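Local coordinates for homoprotocatechuate 2,3-dioxygenase (Brevibacterium fuscum, PDB 4Z6M), which probably catalyses the iron(II)-dependent, oxygen-consuming ring cleavage of homoprotocatechuate as an extradiol dioxygenase with a facial triad of two histidines and one carboxylate, at residues E91-Y94 and Q95-C99; R167-L170 and E171-F175. The protein carries 1 engineered substitution. All blocks are in the same frame, centred on the assembly; numbering follows the deposited sequence.

Contact 1 (E91-Y94 and Q95-C99); sequences EAYY and QELGC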
ATOM      1  N   GLU A  91      -8.478  -4.690  43.239  1.00 13.84           N
ATOM      2  CA  GLU A  91      -8.635  -3.910  44.462  1.00 14.72           C
ATOM      3  C   GLU A  91      -7.781  -4.496  45.593  1.00 15.24           C
ATOM      4  O   GLU A  91      -7.061  -3.775  46.264  1.00 15.49           O
ATOM      5  CB  GLU A  91     -10.106  -3.860  44.863  1.00 15.95           C
ATOM      6  CG  GLU A  91     -10.416  -2.951  46.027  1.00 17.54           C
ATOM      7  CD  GLU A  91     -11.914  -2.774  46.218  1.00 22.30           C
ATOM      8  OE1 GLU A  91     -12.658  -3.761  46.046  1.00 26.68           O
ATOM      9  OE2 GLU A  91     -12.342  -1.660  46.543  1.00 33.04           O
ATOM     10  N   ALA A  92      -7.853  -5.813  45.786  1.00 16.02           N
ATOM     11  CA  ALA A  92      -7.065  -6.492  46.823  1.00 15.77           C
ATOM     12  C   ALA A  92      -5.563  -6.351  46.582  1.00 15.34           C
ATOM     13  O   ALA A  92      -4.788  -6.168  47.515  1.00 16.19           O
ATOM     14  CB  ALA A  92      -7.434  -7.975  46.901  1.00 17.37           C
ATOM     15  N   TYR A  93      -5.166  -6.428  45.323  1.00 14.65           N
ATOM     16  CA  TYR A  93      -3.756  -6.346  44.949  1.00 14.32           C
ATOM     17  C   TYR A  93      -3.188  -4.966  45.283  1.00 13.83           C
ATOM     18  O   TYR A  93      -2.152  -4.848  45.953  1.00 15.70           O
ATOM     19  CB  TYR A  93      -3.624  -6.649  43.466  1.00 13.19           C
ATOM     20  CG  TYR A  93      -2.221  -6.858  42.954  1.00 12.87           C
ATOM     21  CD1 TYR A  93      -1.660  -8.126  42.942  1.00 14.24           C
ATOM     22  CD2 TYR A  93      -1.495  -5.814  42.382  1.00 12.84           C
ATOM     23  CE1 TYR A  93      -0.402  -8.360  42.419  1.00 13.31           C
ATOM     24  CE2 TYR A  93      -0.216  -6.034  41.885  1.00 12.74           C
ATOM     25  CZ  TYR A  93       0.315  -7.307  41.888  1.00 12.84           C
ATOM     26  OH  TYR A  93       1.567  -7.548  41.370  1.00 14.31           O
ATOM     27  N   TYR A  94      -3.883  -3.917  44.864  1.00 14.49           N
ATOM     28  CA  TYR A  94      -3.406  -2.569  45.107  1.00 13.29           C
ATOM     29  C   TYR A  94      -3.534  -2.140  46.574  1.00 16.12           C
ATOM     30  O   TYR A  94      -2.712  -1.370  47.056  1.00 17.17           O
ATOM     31  CB  TYR A  94      -4.063  -1.567  44.156  1.00 13.30           C
ATOM     32  CG  TYR A  94      -3.404  -1.605  42.778  1.00 13.31           C
ATOM     33  CD1 TYR A  94      -2.216  -0.921  42.549  1.00 13.82           C
ATOM     34  CD2 TYR A  94      -3.917  -2.393  41.744  1.00 13.03           C
ATOM     35  CE1 TYR A  94      -1.588  -0.974  41.319  1.00 11.93           C
ATOM     36  CE2 TYR A  94      -3.295  -2.449  40.518  1.00 12.95           C
ATOM     37  CZ  TYR A  94      -2.146  -1.737  40.304  1.00 12.32           C
ATOM     38  OH  TYR A  94      -1.561  -1.809  39.066  1.00 13.03           O
ATOM     39  N   GLN A  95      -4.528  -2.674  47.284  1.00 16.74           N
ATOM     40  CA  GLN A  95      -4.611  -2.439  48.724  1.00 16.82           C
ATOM     41  C   GLN A  95      -3.423  -3.076  49.437  1.00 17.41           C
ATOM     42  O   GLN A  95      -2.841  -2.468  50.335  1.00 19.92           O
ATOM     43  CB  GLN A  95      -5.957  -2.899  49.278  1.00 17.00           C
ATOM     44  CG  GLN A  95      -7.042  -1.905  48.890  1.00 22.02           C
ATOM     45  CD  GLN A  95      -8.447  -2.332  49.286  1.00 32.12           C
ATOM     46  OE1 GLN A  95      -8.722  -3.515  49.536  1.00 41.26           O
ATOM     47  NE2 GLN A  95      -9.355  -1.363  49.322  1.00 34.53           N
ATOM     48  N   GLU A  96      -3.018  -4.268  48.998  1.00 17.35           N
ATOM     49  CA  GLU A  96      -1.830  -4.888  49.575  1.00 18.12           C
ATOM     50  C   GLU A  96      -0.551  -4.100  49.292  1.00 18.43           C
ATOM     51  O   GLU A  96       0.334  -4.034  50.150  1.00 20.57           O
ATOM     52  CB  GLU A  96      -1.679  -6.339  49.148  1.00 19.36           C
ATOM     53  CG  GLU A  96      -0.554  -7.024  49.915  1.00 20.87           C
ATOM     54  CD  GLU A  96      -0.394  -8.492  49.618  1.00 21.67           C
ATOM     55  OE1 GLU A  96      -1.354  -9.122  49.109  1.00 20.81           O
ATOM     56  OE2 GLU A  96       0.720  -9.010  49.915  1.00 23.29           O
ATOM     57  N   LEU A  97      -0.461  -3.487  48.110  1.00 17.56           N
ATOM     58  CA  LEU A  97       0.639  -2.560  47.798  1.00 19.24           C
ATOM     59  C   LEU A  97       0.606  -1.224  48.542  1.00 20.12           C
ATOM     60  O   LEU A  97       1.538  -0.429  48.423  1.00 24.20           O
ATOM     61  CB  LEU A  97       0.672  -2.261  46.295  1.00 17.33           C
ATOM     62  CG  LEU A  97       1.048  -3.422  45.371  1.00 18.62           C
ATOM     63  CD1 LEU A  97       0.815  -3.047  43.913  1.00 20.26           C
ATOM     64  CD2 LEU A  97       2.488  -3.856  45.616  1.00 22.80           C
ATOM     65  N   GLY A  98      -0.465  -0.958  49.279  1.00 19.31           N
ATOM     66  CA  GLY A  98      -0.594   0.280  50.041  1.00 19.81           C
ATOM     67  C   GLY A  98      -0.971   1.478  49.202  1.00 17.23           C
ATOM     68  O   GLY A  98      -0.670   2.627  49.581  1.00 20.56           O
ATOM     69  N   CYS A  99      -1.631   1.222  48.069  1.00 15.57           N
ATOM     70  CA  CYS A  99      -1.985   2.288  47.158  1.00 15.88           C
ATOM     71  C   CYS A  99      -3.398   2.736  47.442  1.00 16.17           C
ATOM     72  O   CYS A  99      -4.266   1.943  47.854  1.00 19.21           O
ATOM     73  CB  CYS A  99      -1.901   1.810  45.718  1.00 15.48           C
ATOM     74  SG  CYS A  99      -0.228   1.454  45.160  1.00 18.13           S
TER
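A Schellman motif ends helix 84-96, in the first of two glyoxalase-like regions, and around it Leu97 and Cys99 fold back on Tyr93 and Tyr94. The last helical turns are held by i to i+4 bonds: Gln95 N to Glu91 O (2.9 Å), Glu96 N to Ala92 O and Leu97 N to Tyr93 O. Gly98 then breaks the helix with a positive phi of 78°, a value that favours glycine. The chain turns back so that Cys99 N reaches Tyr94 O at 3.0 Å, a nearly straight i to i+5 bond with an N-H...O angle of 165°, while Gly98 N bonds Gln95 O inside the wrap.

On the buried side, the Leu97 side chain crosses that of Tyr93 and runs alongside that of Tyr94 in the same direction. Its CD1 methyl touches both, 3.8 Å from Tyr93 CE2 and 3.9 Å from Tyr94 CD1. Tyr93 has its ring swung anti to its backbone N, whereas the Tyr94 ring is anti to its carbonyl carbon; Tyr93 CD2 sits over one Tyr94 face, offset toward the rim. Pro8, from the N-terminal arm, packs on Tyr93, Glu96 and Leu97, and Glu96 takes the backbone N-H groups of Val9 and Ala10 with its two carboxylate oxygens.

On the other flank Glu91 and Gln95 lie side by side with carboxylate and amide planes 24° apart. They meet through Glu91 CG and Gln95 NE2 at 3.8 Å; Glu91 OE1 makes a salt bridge to Arg103, and Gln95 NE2 a weak hydrogen bond to Thr101. Cys99 SG makes a sulfur-aromatic contact at the edge of the Tyr94 ring, near its plane, 4.1 Å from CD1.

Contact 2 (R167-L170 and E171-F175); sequences RKYL and EDLGF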
ATOM      1  N   ARG A 167       9.557  -1.632  35.953  1.00 10.24           N
ATOM      2  CA  ARG A 167       9.507  -2.903  35.230  1.00 10.89           C
ATOM      3  C   ARG A 167       9.167  -4.081  36.138  1.00 11.01           C
ATOM      4  O   ARG A 167       8.313  -4.888  35.805  1.00 11.51           O
ATOM      5  CB  ARG A 167      10.825  -3.155  34.495  1.00 12.29           C
ATOM      6  CG  ARG A 167      10.958  -4.540  33.887  1.00 15.49           C
ATOM      7  CD  ARG A 167      12.405  -4.723  33.510  1.00 18.75           C
ATOM      8  NE  ARG A 167      12.665  -5.987  32.843  1.00 22.28           N
ATOM      9  CZ  ARG A 167      13.527  -6.102  31.829  1.00 24.07           C
ATOM     10  NH1 ARG A 167      14.171  -5.027  31.353  1.00 24.55           N
ATOM     11  NH2 ARG A 167      13.713  -7.265  31.266  1.00 30.69           N
ATOM     12  N   LYS A 168       9.834  -4.179  37.281  1.00 11.47           N
ATOM     13  CA  LYS A 168       9.569  -5.263  38.223  1.00 12.76           C
ATOM     14  C   LYS A 168       8.107  -5.260  38.684  1.00 11.79           C
ATOM     15  O   LYS A 168       7.453  -6.312  38.717  1.00 12.82           O
ATOM     16  CB  LYS A 168      10.521  -5.163  39.407  1.00 14.98           C
ATOM     17  CG  LYS A 168      10.511  -6.397  40.277  1.00 18.18           C
ATOM     18  CD  LYS A 168       9.553  -6.290  41.432  1.00 22.24           C
ATOM     19  CE  LYS A 168       9.972  -7.228  42.552  1.00 24.12           C
ATOM     20  NZ  LYS A 168       8.812  -7.437  43.439  1.00 24.96           N
ATOM     21  N   TYR A 169       7.595  -4.079  38.999  1.00 11.43           N
ATOM     22  CA  TYR A 169       6.208  -3.927  39.429  1.00 11.23           C
ATOM     23  C   TYR A 169       5.229  -4.381  38.337  1.00 10.00           C
ATOM     24  O   TYR A 169       4.302  -5.130  38.602  1.00 11.73           O
ATOM     25  CB  TYR A 169       5.960  -2.491  39.899  1.00 11.99           C
ATOM     26  CG  TYR A 169       4.575  -1.938  39.620  1.00 11.26           C
ATOM     27  CD1 TYR A 169       3.461  -2.391  40.315  1.00 12.24           C
ATOM     28  CD2 TYR A 169       4.393  -0.974  38.657  1.00 11.28           C
ATOM     29  CE1 TYR A 169       2.196  -1.892  40.057  1.00 12.36           C
ATOM     30  CE2 TYR A 169       3.127  -0.465  38.383  1.00 11.92           C
ATOM     31  CZ  TYR A 169       2.048  -0.924  39.091  1.00 11.19           C
ATOM     32  OH  TYR A 169       0.804  -0.420  38.835  1.00 12.71           O
ATOM     33  N   LEU A 170       5.480  -3.964  37.097  1.00  9.84           N
ATOM     34  CA  LEU A 170       4.606  -4.358  35.986  1.00 10.91           C
ATOM     35  C   LEU A 170       4.725  -5.835  35.679  1.00 10.58           C
ATOM     36  O   LEU A 170       3.732  -6.458  35.317  1.00 11.47           O
ATOM     37  CB  LEU A 170       4.851  -3.496  34.745  1.00 10.23           C
ATOM     38  CG  LEU A 170       4.382  -2.039  34.861  1.00 11.26           C
ATOM     39  CD1 LEU A 170       4.824  -1.239  33.655  1.00 11.52           C
ATOM     40  CD2 LEU A 170       2.880  -1.903  35.048  1.00 11.84           C
ATOM     41  N   GLU A 171       5.911  -6.425  35.857  1.00 11.67           N
ATOM     42  CA  GLU A 171       6.031  -7.868  35.685  1.00 12.08           C
ATOM     43  C   GLU A 171       5.237  -8.649  36.721  1.00 12.22           C
ATOM     44  O   GLU A 171       4.570  -9.637  36.391  1.00 13.39           O
ATOM     45  CB  GLU A 171       7.506  -8.286  35.707  1.00 13.95           C
ATOM     46  CG  GLU A 171       8.271  -7.867  34.467  1.00 15.64           C
ATOM     47  CD  GLU A 171       9.746  -8.194  34.575  1.00 18.22           C
ATOM     48  OE1 GLU A 171      10.327  -8.062  35.680  1.00 20.40           O
ATOM     49  OE2 GLU A 171      10.309  -8.606  33.565  1.00 21.03           O
ATOM     50  N   ASP A 172       5.290  -8.193  37.967  1.00 12.27           N
ATOM     51  CA  ASP A 172       4.518  -8.847  39.027  1.00 13.20           C
ATOM     52  C   ASP A 172       3.031  -8.758  38.710  1.00 13.70           C
ATOM     53  O   ASP A 172       2.259  -9.665  38.990  1.00 15.85           O
ATOM     54  CB  ASP A 172       4.805  -8.177  40.380  1.00 15.59           C
ATOM     55  CG  ASP A 172       6.173  -8.556  40.961  1.00 16.47           C
ATOM     56  OD1 ASP A 172       6.782  -9.545  40.531  1.00 20.33           O
ATOM     57  OD2 ASP A 172       6.624  -7.850  41.883  1.00 19.48           O
ATOM     58  N   LEU A 173       2.643  -7.647  38.102  1.00 12.69           N
ATOM     59  CA  LEU A 173       1.255  -7.426  37.697  1.00 13.19           C
ATOM     60  C   LEU A 173       0.821  -8.258  36.492  1.00 13.37           C
ATOM     61  O   LEU A 173      -0.370  -8.307  36.161  1.00 15.10           O
ATOM     62  CB  LEU A 173       1.075  -5.936  37.433  1.00 14.10           C
ATOM     63  CG  LEU A 173      -0.291  -5.340  37.148  1.00 14.79           C
ATOM     64  CD1 LEU A 173      -1.252  -5.634  38.294  1.00 15.43           C
ATOM     65  CD2 LEU A 173      -0.116  -3.857  36.901  1.00 14.98           C
ATOM     66  N   GLY A 174       1.791  -8.900  35.838  1.00 12.67           N
ATOM     67  CA  GLY A 174       1.549  -9.866  34.772  1.00 12.81           C
ATOM     68  C   GLY A 174       1.992  -9.405  33.393  1.00 11.16           C
ATOM     69  O   GLY A 174       1.903 -10.169  32.426  1.00 11.37           O
ATOM     70  N   PHE A 175       2.481  -8.175  33.266  1.00  9.71           N
ATOM     71  CA  PHE A 175       3.003  -7.725  31.957  1.00 10.16           C
ATOM     72  C   PHE A 175       4.321  -8.440  31.674  1.00 10.52           C
ATOM     73  O   PHE A 175       5.096  -8.690  32.596  1.00 12.99           O
ATOM     74  CB  PHE A 175       3.225  -6.217  31.929  1.00 10.66           C
ATOM     75  CG  PHE A 175       1.948  -5.408  31.960  1.00 10.25           C
ATOM     76  CD1 PHE A 175       1.305  -5.143  33.146  1.00 11.22           C
ATOM     77  CD2 PHE A 175       1.433  -4.843  30.794  1.00  9.26           C
ATOM     78  CE1 PHE A 175       0.134  -4.391  33.165  1.00 10.42           C
ATOM     79  CE2 PHE A 175       0.284  -4.072  30.826  1.00 11.26           C
ATOM     80  CZ  PHE A 175      -0.365  -3.848  32.016  1.00 11.04           C
TER
HETATM   81  O   HOH W   1       8.868 -10.419  41.926  1.00 32.04           O
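Leu170 is the hub of the tightly packed side: Leu173 crosses it, their CD2 methyls 4.0 Å apart, and Phe175 CD1 lies 4.1 Å from Leu170 CD2. Phe175 also turns its ring edge to Leu170 O, which lies in the ring plane 3.5 Å from CD1 and accepts the Phe175 N-H as well. Strand 202-206 and Tyr126 pack on Leu170, and Tyr169, beside Leu173, hydrogen-bonds Asp120 through its hydroxyl.

The polar flank is partly exposed and wetted. Lys168, bent about CB-CG (chi2 -93°), makes a short salt bridge to Asp172 OD2 at 2.7 Å, meeting the lone pair on the side of OD1. A water donates to OD1 and bonds weakly to NZ, which also bonds Ile5 O. The side-chain salt bridge of Arg167 and Glu171 is looser, NE to OE2 at 3.6 Å with planes 81° apart; the guanidinium's stronger partner is Asp180.

Gly174, whose backbone angles (phi 112°, psi -3°) would press a CB against Leu173 O and so call for glycine, bonds Glu171 O through its N. With Phe175 N to Leu170 O this makes the Schellman motif that ends helix 163-172 before strand 176-182 of the second glyoxalase-like region.

In the fold
From the N terminus, the N-terminal arm touches contact 2 first (Glu4, Ile5, Lys7), then contact 1 (Pro8, Val9, Ala10), so it runs past both helix ends. Contact 1 then ends helix 84-96 just before strand 101-104 in the first glyoxalase-like region. Contact 2 does the same for helix 163-172 before strand 176-182 in the second. Each closes a single tight turn; they come in series and neither nest nor cross. Their centres are about 14 Å apart, and they touch directly: Tyr94 OH and Tyr169 OH, 2.8 Å apart, probably hydrogen-bond, and Tyr94 OH packs on Leu173 CD2, joining two helix ends of the same Schellman type.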